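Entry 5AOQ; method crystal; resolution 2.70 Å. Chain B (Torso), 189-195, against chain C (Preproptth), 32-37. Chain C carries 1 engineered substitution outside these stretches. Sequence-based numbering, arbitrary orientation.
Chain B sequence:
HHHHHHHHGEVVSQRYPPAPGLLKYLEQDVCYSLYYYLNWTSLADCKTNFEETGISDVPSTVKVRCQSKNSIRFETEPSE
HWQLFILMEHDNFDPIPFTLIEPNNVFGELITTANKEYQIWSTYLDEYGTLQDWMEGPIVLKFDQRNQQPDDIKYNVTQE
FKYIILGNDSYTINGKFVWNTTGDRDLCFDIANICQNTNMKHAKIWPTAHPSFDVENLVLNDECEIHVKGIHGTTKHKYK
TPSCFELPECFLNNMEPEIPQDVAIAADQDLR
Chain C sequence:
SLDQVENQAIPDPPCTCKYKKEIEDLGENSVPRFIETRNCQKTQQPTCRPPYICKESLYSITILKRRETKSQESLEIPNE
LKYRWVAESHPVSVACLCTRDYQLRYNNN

Chain B 189-195: FDIANIC
Chain C 32-37: PRFIET

Residues 189-195 of Torso form an extended strand, with phi between -117° and -144° and psi between 122° and 162°. The Preproptth segment runs in nearly the same direction, 15° away, and enters its own strand at Ile C35. The backbones lie too far apart to pair: the CA atoms of Ala B192 and Phe C34 are 6.9 Å apart, those of Ile B194 and Glu C36 8.0 Å, and no hydrogen bond crosses between the stretches. Side chains therefore make the contact, which buries 263 Å² in total. The strand's alternation sends the CA-to-CB bonds of Asp B190, Ala B192 and Ile B194 toward Preproptth, whereas that of Ile B191 points away.

Phe C34 covers the most surface. From a backbone at phi/psi -78°/121°, with chi1 -56° (m) and chi2 -81°, it lays one ring face over Ala B192. The methyl CB sits 3.5 Å from the ring centroid, 18° off the normal, in a CH-pi contact, and only 3.3 Å from CD1 of Phe C34. Alanine suits this site because its short side chain allows so close an approach. At the ring edge, CB of Asp B190 lies 4.4 Å from CZ of Phe C34.

Asp B190 (chi1 -71°, m; chi2 79°) also forms the salt bridge, its OD2 2.8 Å from NH1 of Arg C33. Arg C33, at phi/psi -69°/-74°, is fully extended, with chi1 to chi3 all t and chi4 173°, and this reach carries its guanidinium to the buried carboxylate. Both Asp B190 oxygens and Arg C33 NE are hydrogen-bonded elsewhere in the structure.

Farther along, Ile B194 (t, p) places CD1 4.0 Å from OE1 of Glu C36. The glutamate starts sideways, but its extended chain (chi1 and chi2 t, chi3 -15°) brings its end nearer to Torso.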

# COMPACT_ATOMS: atom_id res chain seq x y z
N PHE B 189 -11.51 -15.70 14.71
CA PHE B 189 -10.07 -15.74 14.98
C PHE B 189 -9.24 -15.18 13.84
O PHE B 189 -9.69 -15.12 12.69
CB PHE B 189 -9.61 -17.17 15.27
CG PHE B 189 -10.31 -17.81 16.44
CD1 PHE B 189 -10.01 -17.43 17.73
CD2 PHE B 189 -11.26 -18.80 16.24
CE1 PHE B 189 -10.65 -18.02 18.81
CE2 PHE B 189 -11.90 -19.39 17.31
CZ PHE B 189 -11.60 -19.00 18.59
N ASP B 190 -8.02 -14.76 14.16
CA ASP B 190 -7.04 -14.33 13.17
C ASP B 190 -5.75 -15.11 13.37
O ASP B 190 -5.15 -15.04 14.43
CB ASP B 190 -6.78 -12.83 13.26
CG ASP B 190 -7.96 -12.00 12.79
OD1 ASP B 190 -8.93 -11.84 13.57
OD2 ASP B 190 -7.92 -11.52 11.64
N ILE B 191 -5.32 -15.82 12.33
CA ILE B 191 -4.19 -16.74 12.44
C ILE B 191 -3.04 -16.32 11.54
O ILE B 191 -3.24 -15.96 10.38
CB ILE B 191 -4.61 -18.19 12.11
CG1 ILE B 191 -5.72 -18.65 13.05
CG2 ILE B 191 -3.42 -19.13 12.24
CD1 ILE B 191 -7.12 -18.30 12.60
N ALA B 192 -1.83 -16.38 12.09
CA ALA B 192 -0.61 -16.14 11.32
C ALA B 192 0.40 -17.24 11.58
O ALA B 192 0.63 -17.63 12.72
CB ALA B 192 -0.02 -14.78 11.67
N ASN B 193 1.01 -17.75 10.51
CA ASN B 193 1.98 -18.84 10.62
C ASN B 193 3.22 -18.60 9.77
O ASN B 193 3.12 -18.15 8.63
CB ASN B 193 1.35 -20.17 10.22
CG ASN B 193 2.31 -21.33 10.36
OD1 ASN B 193 2.99 -21.47 11.37
ND2 ASN B 193 2.38 -22.17 9.33
N ILE B 194 4.38 -18.90 10.34
CA ILE B 194 5.65 -18.72 9.64
C ILE B 194 6.63 -19.84 10.00
O ILE B 194 6.58 -20.39 11.10
CB ILE B 194 6.28 -17.35 9.98
CG1 ILE B 194 7.57 -17.10 9.18
CG2 ILE B 194 6.54 -17.23 11.47
CD1 ILE B 194 7.38 -17.05 7.68
N CYS B 195 7.51 -20.17 9.06
CA CYS B 195 8.54 -21.18 9.27
C CYS B 195 9.90 -20.70 8.81
O CYS B 195 10.01 -19.75 8.03
CB CYS B 195 8.18 -22.48 8.54
SG CYS B 195 6.67 -23.28 9.11
N PRO C 32 -1.21 -4.70 5.05
CA PRO C 32 -0.27 -5.77 5.40
C PRO C 32 -0.21 -5.92 6.91
O PRO C 32 0.61 -5.29 7.57
CB PRO C 32 1.05 -5.28 4.83
CG PRO C 32 0.95 -3.79 4.93
CD PRO C 32 -0.50 -3.46 4.68
N ARG C 33 -1.10 -6.75 7.46
CA ARG C 33 -1.19 -6.90 8.90
C ARG C 33 0.04 -7.58 9.45
O ARG C 33 0.90 -6.94 10.06
CB ARG C 33 -2.45 -7.68 9.27
CG ARG C 33 -2.64 -7.84 10.77
CD ARG C 33 -3.97 -8.48 11.10
NE ARG C 33 -4.15 -8.64 12.54
CZ ARG C 33 -5.27 -9.05 13.12
NH1 ARG C 33 -6.34 -9.33 12.38
NH2 ARG C 33 -5.33 -9.16 14.44
N PHE C 34 0.14 -8.89 9.23
CA PHE C 34 1.25 -9.67 9.76
C PHE C 34 2.52 -9.46 8.95
O PHE C 34 2.55 -9.74 7.75
CB PHE C 34 0.87 -11.14 9.82
CG PHE C 34 -0.38 -11.41 10.61
CD1 PHE C 34 -0.34 -11.47 11.99
CD2 PHE C 34 -1.59 -11.58 9.97
CE1 PHE C 34 -1.49 -11.72 12.72
CE2 PHE C 34 -2.74 -11.83 10.69
CZ PHE C 34 -2.69 -11.89 12.07
N ILE C 35 3.58 -8.99 9.62
CA ILE C 35 4.87 -8.75 8.98
C ILE C 35 5.94 -9.73 9.47
O ILE C 35 6.00 -10.06 10.65
CB ILE C 35 5.35 -7.29 9.24
CG1 ILE C 35 4.89 -6.36 8.11
CG2 ILE C 35 6.87 -7.21 9.35
CD1 ILE C 35 3.42 -6.46 7.77
N GLU C 36 6.77 -10.18 8.53
CA GLU C 36 7.85 -11.11 8.83
C GLU C 36 9.10 -10.36 9.30
O GLU C 36 9.61 -9.49 8.59
CB GLU C 36 8.18 -11.95 7.59
CG GLU C 36 9.30 -12.96 7.79
CD GLU C 36 9.56 -13.80 6.54
OE1 GLU C 36 8.69 -13.81 5.64
OE2 GLU C 36 10.62 -14.44 6.47
N THR C 37 9.57 -10.71 10.49
CA THR C 37 10.75 -10.08 11.08
C THR C 37 11.81 -11.13 11.41
O THR C 37 11.56 -12.07 12.16
CB THR C 37 10.39 -9.30 12.36
OG1 THR C 37 9.38 -8.33 12.07
CG2 THR C 37 11.62 -8.60 12.93